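Local structure of ATP-citrate lyase beta-subunit (Chlorobium limicola, 6HXJ) at residues G259-T265 against N312-V318; K252-V256 against T306-P311. The protein is one subunit of ATP-citrate lyase and probably takes part in making oxaloacetate and acetyl-CoA from citrate and CoA at the cost of ATP. All coordinates share one frame; numbering follows the deposited sequence.

Contact 1. Residues G259-T265 against N312-V318; sequences GEIALLT and NIKHIIV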
# COMPACT_ATOMS: atom_id res chain seq x y z
N GLY A 259 20.59 -43.17 53.87
CA GLY A 259 19.29 -43.53 53.32
C GLY A 259 19.35 -44.31 52.02
O GLY A 259 19.98 -43.88 51.06
N GLU A 260 18.66 -45.45 52.00
CA GLU A 260 18.59 -46.35 50.85
C GLU A 260 17.44 -46.01 49.89
O GLU A 260 17.48 -46.40 48.72
CB GLU A 260 18.49 -47.83 51.31
CG GLU A 260 19.27 -48.20 52.56
CD GLU A 260 20.77 -47.96 52.54
OE1 GLU A 260 21.24 -47.11 53.34
OE2 GLU A 260 21.48 -48.61 51.74
N ILE A 261 16.39 -45.31 50.38
CA ILE A 261 15.23 -45.01 49.54
C ILE A 261 15.17 -43.52 49.14
O ILE A 261 14.93 -42.64 49.98
CB ILE A 261 13.90 -45.53 50.16
CG1 ILE A 261 13.98 -47.02 50.53
CG2 ILE A 261 12.73 -45.31 49.22
CD1 ILE A 261 13.96 -47.29 52.00
N ALA A 262 15.30 -43.26 47.84
CA ALA A 262 15.25 -41.91 47.27
C ALA A 262 13.87 -41.48 46.74
O ALA A 262 13.28 -42.16 45.91
CB ALA A 262 16.32 -41.75 46.19
N LEU A 263 13.38 -40.37 47.24
CA LEU A 263 12.08 -39.86 46.84
C LEU A 263 12.18 -38.81 45.73
O LEU A 263 13.00 -37.89 45.84
CB LEU A 263 11.31 -39.26 48.05
CG LEU A 263 11.24 -40.07 49.35
CD1 LEU A 263 10.71 -39.20 50.48
CD2 LEU A 263 10.41 -41.34 49.16
N LEU A 264 11.33 -38.94 44.70
CA LEU A 264 11.16 -38.01 43.58
C LEU A 264 9.63 -37.86 43.44
O LEU A 264 9.00 -38.32 42.48
CB LEU A 264 11.84 -38.54 42.29
CG LEU A 264 11.67 -37.74 40.96
CD1 LEU A 264 12.01 -36.26 41.11
CD2 LEU A 264 12.45 -38.36 39.84
N THR A 265 9.03 -37.26 44.45
CA THR A 265 7.58 -37.17 44.55
C THR A 265 7.00 -35.77 44.23
O THR A 265 7.62 -34.72 44.46
CB THR A 265 7.14 -37.71 45.92
OG1 THR A 265 7.86 -36.98 46.92
CG2 THR A 265 7.46 -39.21 46.09
N ASN A 312 24.62 -44.59 47.53
CA ASN A 312 24.05 -45.85 48.02
C ASN A 312 22.49 -45.84 48.09
O ASN A 312 21.87 -46.11 49.13
CB ASN A 312 24.69 -46.31 49.36
CG ASN A 312 24.99 -45.23 50.38
OD1 ASN A 312 24.09 -44.74 51.10
ND2 ASN A 312 26.26 -44.84 50.47
N ILE A 313 21.88 -45.57 46.95
CA ILE A 313 20.43 -45.60 46.89
C ILE A 313 19.99 -46.90 46.20
O ILE A 313 20.52 -47.27 45.15
CB ILE A 313 19.79 -44.31 46.30
CG1 ILE A 313 20.19 -44.05 44.84
CG2 ILE A 313 20.12 -43.12 47.20
CD1 ILE A 313 19.28 -43.09 44.11
N LYS A 314 19.04 -47.62 46.80
CA LYS A 314 18.59 -48.90 46.26
C LYS A 314 17.33 -48.78 45.38
O LYS A 314 17.27 -49.45 44.35
CB LYS A 314 18.41 -49.96 47.38
CG LYS A 314 19.74 -50.55 47.86
CD LYS A 314 19.78 -50.77 49.38
CE LYS A 314 20.02 -52.22 49.78
NZ LYS A 314 21.40 -52.69 49.48
N HIS A 315 16.32 -47.98 45.80
CA HIS A 315 15.04 -47.77 45.08
C HIS A 315 14.84 -46.30 44.83
O HIS A 315 15.35 -45.47 45.59
CB HIS A 315 13.83 -48.29 45.90
CG HIS A 315 14.02 -49.68 46.44
ND1 HIS A 315 13.81 -50.79 45.65
CD2 HIS A 315 14.50 -50.08 47.65
CE1 HIS A 315 14.12 -51.83 46.41
NE2 HIS A 315 14.53 -51.46 47.62
N ILE A 316 14.07 -45.96 43.78
CA ILE A 316 13.65 -44.57 43.50
C ILE A 316 12.11 -44.58 43.58
O ILE A 316 11.47 -45.42 42.93
CB ILE A 316 14.14 -43.95 42.15
CG1 ILE A 316 15.67 -44.08 41.92
CG2 ILE A 316 13.68 -42.47 41.99
CD1 ILE A 316 16.09 -43.87 40.48
N ILE A 317 11.53 -43.67 44.41
CA ILE A 317 10.08 -43.55 44.54
C ILE A 317 9.63 -42.33 43.77
O ILE A 317 9.79 -41.19 44.23
CB ILE A 317 9.55 -43.60 46.01
CG1 ILE A 317 10.07 -44.83 46.81
CG2 ILE A 317 8.02 -43.51 46.08
CD1 ILE A 317 9.82 -46.22 46.24
N VAL A 318 9.09 -42.57 42.57
CA VAL A 318 8.56 -41.55 41.68
C VAL A 318 7.05 -41.59 41.91
O VAL A 318 6.31 -42.21 41.15
CB VAL A 318 8.97 -41.78 40.19
CG1 VAL A 318 8.53 -40.62 39.31
CG2 VAL A 318 10.48 -41.99 40.06
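Ala262 O accepts the backbone N-H of Ile317 at 2.8 Å, a nearly straight bond (173° at the hydrogen). The same oxygen receives a CA-H...O contact from Ile316. Ala262 N donates to His315 O at 3.2 Å, so Ala262 bonds on both sides of Ile316, as a residue in a parallel bridge does. Leu264 N to Ile317 O continues the regular pattern, but at Glu260 the register slips: Lys314 N, one residue early, takes Glu260 O. On one face Ile261 and Ile317 lie side by side, CG2 to CG1 at 3.6 Å: in Ile261, CG1 sits beside the backbone N, which sets CG2 anti to that N and against its neighbour. The His315 ring is turned with its edge to Ile261 CG1. The beta-branched Ile261 and Ile317 suit a strand, and their apolar surface faces helices 268-280 and 391-397. On the other face the small Ala262 CB meets Ile313 CD1 at 3.9 Å. At the solvent-facing end Glu260 OE2 lies against Lys314 CD but 4.7 Å from Lys314 NZ, too far for a salt bridge. Parallel strands between helices, ordered 2-1-3-4-5, mark the flavodoxin-like α/β fold of the succinyl-CoA synthetase-type citrate-binding domain.

Contact 2. Residues K252-V256 against T306-P311; sequences KFVEV and TICRLP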
# COMPACT_ATOMS: atom_id res chain seq x y z
N LYS A 252 11.99 -28.47 45.25
CA LYS A 252 12.62 -28.48 46.57
C LYS A 252 13.46 -29.75 46.72
O LYS A 252 13.03 -30.84 46.32
CB LYS A 252 11.55 -28.39 47.69
CG LYS A 252 10.60 -27.19 47.57
CD LYS A 252 10.09 -26.74 48.91
CE LYS A 252 9.52 -25.34 48.86
NZ LYS A 252 9.42 -24.73 50.22
N PHE A 253 14.66 -29.62 47.26
CA PHE A 253 15.51 -30.78 47.49
C PHE A 253 16.26 -30.64 48.80
O PHE A 253 16.85 -29.59 49.07
CB PHE A 253 16.47 -31.05 46.30
CG PHE A 253 17.49 -32.15 46.54
CD1 PHE A 253 17.14 -33.49 46.37
CD2 PHE A 253 18.78 -31.84 46.94
CE1 PHE A 253 18.08 -34.50 46.59
CE2 PHE A 253 19.72 -32.86 47.17
CZ PHE A 253 19.36 -34.18 46.98
N VAL A 254 16.19 -31.68 49.64
CA VAL A 254 16.88 -31.76 50.93
C VAL A 254 17.59 -33.12 51.00
O VAL A 254 16.97 -34.16 50.78
CB VAL A 254 15.95 -31.54 52.15
CG1 VAL A 254 16.77 -31.48 53.44
CG2 VAL A 254 15.10 -30.28 52.01
N GLU A 255 18.88 -33.10 51.31
CA GLU A 255 19.67 -34.32 51.41
C GLU A 255 19.63 -34.86 52.84
O GLU A 255 19.91 -34.13 53.79
CB GLU A 255 21.11 -34.08 50.94
CG GLU A 255 21.83 -35.34 50.44
CD GLU A 255 23.20 -35.16 49.81
OE1 GLU A 255 23.41 -34.15 49.10
OE2 GLU A 255 24.05 -36.06 49.98
N VAL A 256 19.25 -36.13 52.97
CA VAL A 256 19.21 -36.81 54.26
C VAL A 256 20.49 -37.67 54.34
O VAL A 256 20.72 -38.46 53.42
CB VAL A 256 17.91 -37.63 54.48
CG1 VAL A 256 17.91 -38.35 55.82
CG2 VAL A 256 16.69 -36.72 54.37
N THR A 306 19.85 -34.84 40.09
CA THR A 306 20.36 -34.67 41.46
C THR A 306 20.09 -35.92 42.32
O THR A 306 20.99 -36.39 43.03
CB THR A 306 19.71 -33.41 42.09
OG1 THR A 306 19.83 -32.29 41.22
CG2 THR A 306 20.28 -33.05 43.46
N ILE A 307 18.84 -36.45 42.25
CA ILE A 307 18.38 -37.62 43.01
C ILE A 307 19.15 -38.89 42.61
O ILE A 307 19.51 -39.69 43.48
CB ILE A 307 16.83 -37.75 42.92
CG1 ILE A 307 16.21 -36.60 43.72
CG2 ILE A 307 16.31 -39.10 43.47
CD1 ILE A 307 14.91 -36.17 43.26
N CYS A 308 19.45 -39.03 41.32
CA CYS A 308 20.19 -40.16 40.77
C CYS A 308 21.67 -40.13 41.19
O CYS A 308 22.27 -41.19 41.39
CB CYS A 308 20.03 -40.20 39.25
SG CYS A 308 18.31 -40.30 38.66
N ARG A 309 22.24 -38.91 41.32
CA ARG A 309 23.63 -38.69 41.74
C ARG A 309 23.88 -39.12 43.21
O ARG A 309 25.02 -39.37 43.57
CB ARG A 309 24.05 -37.22 41.51
CG ARG A 309 24.30 -36.82 40.05
CD ARG A 309 24.42 -35.31 39.89
NE ARG A 309 24.05 -34.85 38.54
CZ ARG A 309 23.69 -33.60 38.22
NH1 ARG A 309 23.64 -32.66 39.16
NH2 ARG A 309 23.37 -33.29 36.97
N LEU A 310 22.81 -39.25 44.04
CA LEU A 310 22.85 -39.64 45.47
C LEU A 310 23.55 -40.99 45.77
O LEU A 310 23.35 -41.97 45.04
CB LEU A 310 21.43 -39.63 46.09
CG LEU A 310 20.80 -38.26 46.31
CD1 LEU A 310 19.32 -38.39 46.56
CD2 LEU A 310 21.41 -37.53 47.48
N PRO A 311 24.39 -41.02 46.86
CA PRO A 311 25.12 -42.25 47.19
C PRO A 311 24.28 -43.33 47.86
O PRO A 311 23.39 -43.04 48.68
CB PRO A 311 26.23 -41.75 48.12
CG PRO A 311 25.66 -40.56 48.80
CD PRO A 311 24.73 -39.92 47.80
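The Phe253 ring carries Thr306 CG2 over the centre of one face, a CH-pi contact 3.8 Å from the ring centroid and 13° off the normal. Glu255 N, two residues along the same strand, lies over the opposite face toward the rim, and Leu310 CD2 meets the edge in the ring plane, 4.0 Å from Phe253 CZ. Ile307 CG1 comes obliquely to Phe253 CE1. With CG anti to the backbone N (chi1 173°), the phenyl group reaches from the strand across to the last turn of helix 297-309. Threonine suits its place because it divides its two branches: the methyl covers the ring, while OG1 bonds back to Ala302 O within the helix. Just beyond the helix, Leu310 CD2 touches both the ring edge and, at 3.7 Å, Glu255 CG. Glu255 extends past it in the opposite direction, using its aliphatic chain for packing, while its backbone N is held by Glu237 of helix 235-246. Ile240 of that helix also touches both Phe253 and Thr306. No hydrogen bond or salt bridge joins 252-256 to 306-311, so this strand and helix end are held together by dispersion and burial of apolar surface, to which the CH-pi contact adds a weak, mildly directional component.

The centres of contacts 1 and 2 are about 9 Å apart, both in the citrate-binding part of the chain. Their segments alternate: 252-256, 259-265, 306-311, 312-318. Strands 250-255 and 261-266 follow one another but are not sheet neighbours, since strand 287-292 lies between them; helix 297-309 leads through a short loop, 310-314, into strand 315-318. Contact 1 is thus a strand pairing inside the mixed sheet, and contact 2 packs the helix end against strand 250-255, an edge strand of that sheet within this chain. Ile307 joins them, its CD1 3.6 Å from Leu264 CD1. A bound citrate lies about 9 Å from the Thr265 side chain and 14 Å from that of Ile307, so contact 1 reaches closer to the ligand.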